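Local atomic coordinates of phenyl-3-pyruvate decarboxylase (Azospirillum brasilense, PDB entry 2NXW), a protein that catalyses the thiamine diphosphate- and magnesium-dependent decarboxylation of phenylpyruvate and of indole-3-pyruvate, the latter giving indole-3-acetaldehyde for auxin biosynthesis. Residues A[321-326]-A[334-339]; A[172-177]-A[199-204]. All blocks are in the same frame, centred on the assembly; numbering follows the deposited sequence.

Contact 1. Residues A[321-326]-A[334-339]; sequences FDRAVT and DIPLAG
Arg323 meets Ile335 and Pro336 from the corner of a type I' turn that runs from Phe321 to Ala324. The turn is closed in both directions, Phe321 N to Ala324 O and Ala324 N to Phe321 O, and the positive phi of both Asp322 and Arg323 confirms its type. Next along the chain, Arg323 O accepts Ile335 N at 2.9 Å; the N-H points at it nearly straight (164°), but from a position 55° out of the carbonyl plane. A water 2.9 Å from Arg323 O gives this oxygen a second donor and accepts from Asp334 N in turn. The CA of Arg323 adds a CA-H...O contact to Ile335 O at 3.2 Å. Its side chain bends at chi3 (69°), which brings the guanidinium against Pro336, NH1 3.5 Å from Pro336 CB, with Pro336 CA over one face toward its rim. Arg323 NH2 is hydrogen-bonded to Pro202 O. Shortening the side chain to a methyl with an alanine here is likely to leave Pro202 O without this donor and to uncover Pro336 CB. Ala324 O is joined to Ile335 O by another water, which donates to both. Val325 then turns CG2 onto Ile335 CG2 at 3.7 Å, the two side chains crossing at about a right angle. In the fold, segment 321-326 holds the tight turn of the beta hairpin made by antiparallel strands 317-321 and 324-327, whereas 334-339 leads from edge strand 330-333 into helix 337-346, with Pro336 at its N-cap. Helix 205-221 covers the Val325-Ile335 pair through Cys211, and Leu208 also packs on Ile335.

Contact 2. Residues A[172-177]-A[199-204]; sequences ARAQSR and PAWPVD. Unlike the reference sequence in segment 172-177: Gln175 (reference Leu).
Trp201 lays one face of its indole over the methyl group of Ala174, a CH-pi contact near the end of helix 161-175. The evidence is directional as well as close: Ala174 CB lies 3.7 Å from the centroid of the five-membered ring and only 8° off its normal. The closest ring atom to Ala174 CB is CE2, also at 3.7 Å, although CD2 and NE1 are almost as near, as expected for a methyl centred on the pyrrole part. With chi1 at -86°, Trp201 holds CG beside its backbone N, and the indole reaches across to the helix. Its six-membered ring extends further, to Gln175, whose CG approaches CH2 obliquely at 4.0 Å. The glutamine, which stands where the reference sequence has leucine, bends at chi2, and its amide plane is 80° from the ring plane, so the two groups are not stacked. Gln175 NE2 makes a weak hydrogen bond to Asp322 O instead. In the plane of the indole, Pro199 O sits at the ring edge, 3.7 Å from Trp201 CD1, while Arg323 also touches the tryptophan side chain. A salt bridge from Arg173 to Asp198 ties the same helix to the residue just before segment 199-204. The contact is thus surface packing rather than part of the cofactor site: the connection from strand 179-184 to helix 205-221 passes back beside the preceding helix as it links the first parallel alpha/beta sheet to the central one, an arrangement consistent with the multidomain architecture of thiamine diphosphate-dependent decarboxylases.

How the contacts relate
Both segments of contact 2 precede those of contact 1 in the sequence, yet their centres lie about 10 Å apart and they touch directly. Segment 172-177 contains the C-terminal end of helix 161-175, in the layer beside the first parallel sheet, whereas contact 1 belongs to the antiparallel end of the central mixed sheet; the loop 199-204 leads from one to the other. Two polar links join the contacts: a salt bridge from Arg177 NH2 to Asp322 OD2, 3.1 Å, and a probable hydrogen bond from Asp204 N to Asp334 O, 3.0 Å. Asp204 also caps helix 205-221, which packs on contact 1. The two links are consistent with a junction between the first and central alpha/beta domains, away from the annotated sites.

Contact 1. Residues A[321-326]-A[334-339]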
ATOM      1  N   PHE A 321       2.201  26.954  -2.196  1.00 17.14           N
ATOM      2  CA  PHE A 321       2.520  26.179  -0.997  1.00 16.73           C
ATOM      3  C   PHE A 321       3.568  25.118  -1.315  1.00 17.10           C
ATOM      4  O   PHE A 321       3.647  24.656  -2.446  1.00 16.07           O
ATOM      5  CB  PHE A 321       1.231  25.494  -0.535  1.00 15.36           C
ATOM      6  CG  PHE A 321       1.340  24.763   0.769  1.00 16.09           C
ATOM      7  CD1 PHE A 321       1.485  25.455   1.964  1.00 15.60           C
ATOM      8  CD2 PHE A 321       1.240  23.377   0.801  1.00 15.24           C
ATOM      9  CE1 PHE A 321       1.521  24.777   3.180  1.00 14.72           C
ATOM     10  CE2 PHE A 321       1.274  22.682   2.010  1.00 16.07           C
ATOM     11  CZ  PHE A 321       1.415  23.385   3.202  1.00 13.74           C
ATOM     12  N   ASP A 322       4.355  24.727  -0.316  1.00 16.57           N
ATOM     13  CA  ASP A 322       5.375  23.692  -0.490  1.00 17.93           C
ATOM     14  C   ASP A 322       6.295  23.918  -1.690  1.00 17.99           C
ATOM     15  O   ASP A 322       6.643  22.977  -2.403  1.00 19.14           O
ATOM     16  CB  ASP A 322       4.720  22.302  -0.608  1.00 17.99           C
ATOM     17  CG  ASP A 322       4.448  21.653   0.745  1.00 19.66           C
ATOM     18  OD1 ASP A 322       4.959  22.151   1.768  1.00 20.56           O
ATOM     19  OD2 ASP A 322       3.730  20.628   0.770  1.00 21.43           O
ATOM     20  N   ARG A 323       6.689  25.171  -1.890  1.00 17.22           N
ATOM     21  CA  ARG A 323       7.583  25.570  -2.979  1.00 18.48           C
ATOM     22  C   ARG A 323       7.040  25.305  -4.379  1.00 18.70           C
ATOM     23  O   ARG A 323       7.805  25.029  -5.303  1.00 18.46           O
ATOM     24  CB  ARG A 323       8.961  24.908  -2.813  1.00 18.21           C
ATOM     25  CG  ARG A 323       9.698  25.339  -1.546  1.00 18.36           C
ATOM     26  CD  ARG A 323      11.078  24.689  -1.430  1.00 20.64           C
ATOM     27  NE  ARG A 323      12.022  25.181  -2.434  1.00 22.03           N
ATOM     28  CZ  ARG A 323      12.716  26.312  -2.346  1.00 24.70           C
ATOM     29  NH1 ARG A 323      12.594  27.105  -1.288  1.00 26.40           N
ATOM     30  NH2 ARG A 323      13.543  26.653  -3.331  1.00 25.62           N
ATOM     31  N   ALA A 324       5.725  25.396  -4.532  1.00 18.50           N
ATOM     32  CA  ALA A 324       5.077  25.214  -5.826  1.00 17.80           C
ATOM     33  C   ALA A 324       3.875  26.139  -5.886  1.00 18.48           C
ATOM     34  O   ALA A 324       3.460  26.699  -4.871  1.00 17.01           O
ATOM     35  CB  ALA A 324       4.631  23.757  -6.013  1.00 19.70           C
ATOM     36  N   VAL A 325       3.330  26.327  -7.082  1.00 17.81           N
ATOM     37  CA  VAL A 325       2.155  27.163  -7.247  1.00 18.69           C
ATOM     38  C   VAL A 325       1.226  26.490  -8.239  1.00 20.60           C
ATOM     39  O   VAL A 325       1.621  26.198  -9.371  1.00 21.59           O
ATOM     40  CB  VAL A 325       2.511  28.575  -7.771  1.00 18.19           C
ATOM     41  CG1 VAL A 325       1.249  29.410  -7.899  1.00 19.49           C
ATOM     42  CG2 VAL A 325       3.500  29.255  -6.827  1.00 18.13           C
ATOM     43  N   THR A 326      -0.008  26.247  -7.815  1.00 21.02           N
ATOM     44  CA  THR A 326      -1.001  25.601  -8.661  1.00 22.23           C
ATOM     45  C   THR A 326      -2.151  26.539  -9.008  1.00 24.21           C
ATOM     46  O   THR A 326      -2.706  27.203  -8.132  1.00 23.91           O
ATOM     47  CB  THR A 326      -1.587  24.352  -7.965  1.00 23.41           C
ATOM     48  OG1 THR A 326      -0.540  23.404  -7.729  1.00 25.39           O
ATOM     49  CG2 THR A 326      -2.666  23.707  -8.829  1.00 24.39           C
ATOM     50  N   ASP A 334       9.268  24.305  -8.134  1.00 23.27           N
ATOM     51  CA  ASP A 334      10.446  25.061  -7.737  1.00 23.34           C
ATOM     52  C   ASP A 334      10.215  26.565  -7.647  1.00 22.45           C
ATOM     53  O   ASP A 334      10.965  27.366  -8.205  1.00 21.49           O
ATOM     54  CB  ASP A 334      11.608  24.760  -8.692  1.00 26.22           C
ATOM     55  CG  ASP A 334      11.884  23.276  -8.813  1.00 29.74           C
ATOM     56  OD1 ASP A 334      11.694  22.557  -7.811  1.00 30.80           O
ATOM     57  OD2 ASP A 334      12.295  22.828  -9.905  1.00 33.70           O
ATOM     58  N   ILE A 335       9.166  26.939  -6.925  1.00 20.40           N
ATOM     59  CA  ILE A 335       8.835  28.339  -6.726  1.00 20.48           C
ATOM     60  C   ILE A 335       8.726  28.627  -5.236  1.00 19.33           C
ATOM     61  O   ILE A 335       7.707  28.326  -4.614  1.00 20.15           O
ATOM     62  CB  ILE A 335       7.498  28.708  -7.400  1.00 21.72           C
ATOM     63  CG1 ILE A 335       7.633  28.549  -8.918  1.00 24.12           C
ATOM     64  CG2 ILE A 335       7.091  30.132  -7.014  1.00 22.04           C
ATOM     65  CD1 ILE A 335       6.468  29.087  -9.710  1.00 28.15           C
ATOM     66  N   PRO A 336       9.789  29.182  -4.638  1.00 19.92           N
ATOM     67  CA  PRO A 336       9.761  29.499  -3.208  1.00 19.44           C
ATOM     68  C   PRO A 336       8.768  30.634  -3.001  1.00 19.24           C
ATOM     69  O   PRO A 336       8.653  31.517  -3.843  1.00 18.61           O
ATOM     70  CB  PRO A 336      11.202  29.908  -2.914  1.00 21.10           C
ATOM     71  CG  PRO A 336      11.679  30.464  -4.231  1.00 22.09           C
ATOM     72  CD  PRO A 336      11.096  29.512  -5.235  1.00 19.96           C
ATOM     73  N   LEU A 337       8.036  30.599  -1.896  1.00 17.29           N
ATOM     74  CA  LEU A 337       7.049  31.630  -1.621  1.00 17.57           C
ATOM     75  C   LEU A 337       7.663  33.033  -1.608  1.00 17.05           C
ATOM     76  O   LEU A 337       7.082  33.967  -2.155  1.00 17.14           O
ATOM     77  CB  LEU A 337       6.352  31.349  -0.289  1.00 16.61           C
ATOM     78  CG  LEU A 337       5.066  32.148  -0.055  1.00 16.78           C
ATOM     79  CD1 LEU A 337       4.024  31.744  -1.086  1.00 18.56           C
ATOM     80  CD2 LEU A 337       4.536  31.896   1.347  1.00 14.83           C
ATOM     81  N   ALA A 338       8.831  33.181  -0.991  1.00 17.21           N
ATOM     82  CA  ALA A 338       9.479  34.481  -0.936  1.00 18.22           C
ATOM     83  C   ALA A 338       9.773  34.993  -2.343  1.00 19.01           C
ATOM     84  O   ALA A 338       9.662  36.191  -2.608  1.00 18.09           O
ATOM     85  CB  ALA A 338      10.768  34.397  -0.126  1.00 19.05           C
ATOM     86  N   GLY A 339      10.133  34.073  -3.239  1.00 19.32           N
ATOM     87  CA  GLY A 339      10.437  34.449  -4.612  1.00 18.99           C
ATOM     88  C   GLY A 339       9.208  34.886  -5.383  1.00 18.69           C
ATOM     89  O   GLY A 339       9.262  35.834  -6.177  1.00 18.94           O
TER
HETATM   90  O   HOH W   1       8.698  22.398  -5.985  1.00 30.26           O
HETATM   91  O   HOH W   2       5.240  28.627  -3.458  1.00 18.15           O

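Contact 2. Residues A[172-177]-A[199-204]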
ATOM      1  N   ALA A 172      14.428  21.003   6.602  1.00 16.15           N
ATOM      2  CA  ALA A 172      13.468  21.473   7.596  1.00 15.94           C
ATOM      3  C   ALA A 172      13.165  22.952   7.353  1.00 16.83           C
ATOM      4  O   ALA A 172      12.024  23.387   7.455  1.00 16.10           O
ATOM      5  CB  ALA A 172      14.023  21.270   9.010  1.00 16.20           C
ATOM      6  N   ARG A 173      14.189  23.722   7.003  1.00 15.74           N
ATOM      7  CA  ARG A 173      14.007  25.150   6.758  1.00 17.78           C
ATOM      8  C   ARG A 173      13.375  25.443   5.402  1.00 18.26           C
ATOM      9  O   ARG A 173      12.641  26.427   5.249  1.00 20.62           O
ATOM     10  CB  ARG A 173      15.359  25.871   6.873  1.00 18.72           C
ATOM     11  CG  ARG A 173      15.786  26.146   8.309  1.00 22.75           C
ATOM     12  CD  ARG A 173      17.277  25.952   8.525  1.00 26.00           C
ATOM     13  NE  ARG A 173      18.101  26.861   7.733  1.00 28.28           N
ATOM     14  CZ  ARG A 173      18.261  28.156   7.983  1.00 28.49           C
ATOM     15  NH1 ARG A 173      17.650  28.725   9.016  1.00 30.19           N
ATOM     16  NH2 ARG A 173      19.051  28.884   7.203  1.00 30.13           N
ATOM     17  N   ALA A 174      13.627  24.581   4.423  1.00 16.52           N
ATOM     18  CA  ALA A 174      13.087  24.806   3.092  1.00 18.07           C
ATOM     19  C   ALA A 174      11.611  24.491   2.970  1.00 17.68           C
ATOM     20  O   ALA A 174      10.911  25.114   2.180  1.00 19.26           O
ATOM     21  CB  ALA A 174      13.880  24.006   2.057  1.00 18.15           C
ATOM     22  N   GLN A 175      11.130  23.530   3.754  1.00 17.20           N
ATOM     23  CA  GLN A 175       9.724  23.165   3.671  1.00 16.98           C
ATOM     24  C   GLN A 175       8.970  23.367   4.968  1.00 16.59           C
ATOM     25  O   GLN A 175       7.776  23.110   5.023  1.00 15.75           O
ATOM     26  CB  GLN A 175       9.580  21.715   3.202  1.00 20.16           C
ATOM     27  CG  GLN A 175       9.931  21.519   1.724  1.00 21.90           C
ATOM     28  CD  GLN A 175       8.887  22.098   0.769  1.00 23.52           C
ATOM     29  OE1 GLN A 175       8.215  23.091   1.076  1.00 22.75           O
ATOM     30  NE2 GLN A 175       8.762  21.487  -0.407  1.00 24.24           N
ATOM     31  N   SER A 176       9.666  23.827   6.002  1.00 15.12           N
ATOM     32  CA  SER A 176       9.041  24.078   7.305  1.00 14.95           C
ATOM     33  C   SER A 176       8.294  22.849   7.832  1.00 14.89           C
ATOM     34  O   SER A 176       7.109  22.919   8.161  1.00 15.11           O
ATOM     35  CB  SER A 176       8.092  25.280   7.206  1.00 14.33           C
ATOM     36  OG  SER A 176       7.748  25.772   8.493  1.00 14.50           O
ATOM     37  N   ARG A 177       8.998  21.723   7.897  1.00 14.24           N
ATOM     38  CA  ARG A 177       8.434  20.468   8.397  1.00 14.65           C
ATOM     39  C   ARG A 177       9.497  19.796   9.255  1.00 13.47           C
ATOM     40  O   ARG A 177      10.685  20.078   9.130  1.00 13.44           O
ATOM     41  CB  ARG A 177       8.112  19.517   7.255  1.00 16.53           C
ATOM     42  CG  ARG A 177       7.275  20.075   6.129  1.00 21.14           C
ATOM     43  CD  ARG A 177       5.836  19.651   6.261  1.00 17.57           C
ATOM     44  NE  ARG A 177       5.103  19.849   5.014  1.00 18.46           N
ATOM     45  CZ  ARG A 177       3.779  19.882   4.934  1.00 17.35           C
ATOM     46  NH1 ARG A 177       3.049  19.730   6.032  1.00 18.44           N
ATOM     47  NH2 ARG A 177       3.179  20.078   3.767  1.00 15.24           N
ATOM     48  N   PRO A 199      22.233  23.368   1.757  1.00 24.29           N
ATOM     49  CA  PRO A 199      22.459  23.260   0.315  1.00 25.11           C
ATOM     50  C   PRO A 199      21.255  23.924  -0.369  1.00 26.68           C
ATOM     51  O   PRO A 199      20.135  23.867   0.144  1.00 26.70           O
ATOM     52  CB  PRO A 199      22.517  21.749   0.086  1.00 26.12           C
ATOM     53  CG  PRO A 199      21.671  21.195   1.193  1.00 26.31           C
ATOM     54  CD  PRO A 199      22.084  22.036   2.369  1.00 24.83           C
ATOM     55  N   ALA A 200      21.476  24.557  -1.514  1.00 27.19           N
ATOM     56  CA  ALA A 200      20.393  25.243  -2.216  1.00 27.70           C
ATOM     57  C   ALA A 200      19.354  24.329  -2.861  1.00 28.93           C
ATOM     58  O   ALA A 200      19.692  23.323  -3.487  1.00 30.49           O
ATOM     59  CB  ALA A 200      20.979  26.183  -3.275  1.00 28.81           C
ATOM     60  N   TRP A 201      18.081  24.678  -2.690  1.00 28.77           N
ATOM     61  CA  TRP A 201      16.992  23.917  -3.295  1.00 28.60           C
ATOM     62  C   TRP A 201      16.713  24.541  -4.659  1.00 29.46           C
ATOM     63  O   TRP A 201      16.955  25.733  -4.859  1.00 29.93           O
ATOM     64  CB  TRP A 201      15.733  23.974  -2.420  1.00 27.82           C
ATOM     65  CG  TRP A 201      15.709  22.925  -1.348  1.00 26.23           C
ATOM     66  CD1 TRP A 201      16.672  22.690  -0.406  1.00 27.38           C
ATOM     67  CD2 TRP A 201      14.668  21.970  -1.106  1.00 26.57           C
ATOM     68  NE1 TRP A 201      16.296  21.645   0.407  1.00 26.43           N
ATOM     69  CE2 TRP A 201      15.071  21.184   0.001  1.00 25.72           C
ATOM     70  CE3 TRP A 201      13.435  21.700  -1.715  1.00 26.58           C
ATOM     71  CZ2 TRP A 201      14.284  20.147   0.511  1.00 26.27           C
ATOM     72  CZ3 TRP A 201      12.648  20.665  -1.204  1.00 28.30           C
ATOM     73  CH2 TRP A 201      13.080  19.901  -0.099  1.00 26.40           C
ATOM     74  N   PRO A 202      16.201  23.747  -5.612  1.00 29.98           N
ATOM     75  CA  PRO A 202      15.893  24.222  -6.967  1.00 30.32           C
ATOM     76  C   PRO A 202      14.944  25.419  -7.036  1.00 30.87           C
ATOM     77  O   PRO A 202      13.945  25.474  -6.322  1.00 30.30           O
ATOM     78  CB  PRO A 202      15.284  22.991  -7.637  1.00 31.12           C
ATOM     79  CG  PRO A 202      15.909  21.847  -6.901  1.00 31.09           C
ATOM     80  CD  PRO A 202      15.863  22.320  -5.473  1.00 30.23           C
ATOM     81  N   VAL A 203      15.265  26.372  -7.905  1.00 30.90           N
ATOM     82  CA  VAL A 203      14.425  27.550  -8.112  1.00 30.48           C
ATOM     83  C   VAL A 203      14.380  27.805  -9.610  1.00 30.56           C
ATOM     84  O   VAL A 203      15.410  28.069 -10.232  1.00 30.85           O
ATOM     85  CB  VAL A 203      14.988  28.804  -7.417  1.00 30.74           C
ATOM     86  CG1 VAL A 203      14.110  30.012  -7.741  1.00 31.06           C
ATOM     87  CG2 VAL A 203      15.051  28.585  -5.913  1.00 31.25           C
ATOM     88  N   ASP A 204      13.189  27.706 -10.188  1.00 30.24           N
ATOM     89  CA  ASP A 204      13.011  27.920 -11.618  1.00 30.27           C
ATOM     90  C   ASP A 204      12.638  29.374 -11.888  1.00 31.02           C
ATOM     91  O   ASP A 204      11.470  29.752 -11.774  1.00 30.93           O
ATOM     92  CB  ASP A 204      11.913  27.005 -12.146  1.00 30.34           C
ATOM     93  CG  ASP A 204      11.837  27.004 -13.654  1.00 31.59           C
ATOM     94  OD1 ASP A 204      12.218  28.026 -14.263  1.00 32.51           O
ATOM     95  OD2 ASP A 204      11.391  25.988 -14.221  1.00 32.90           O
TER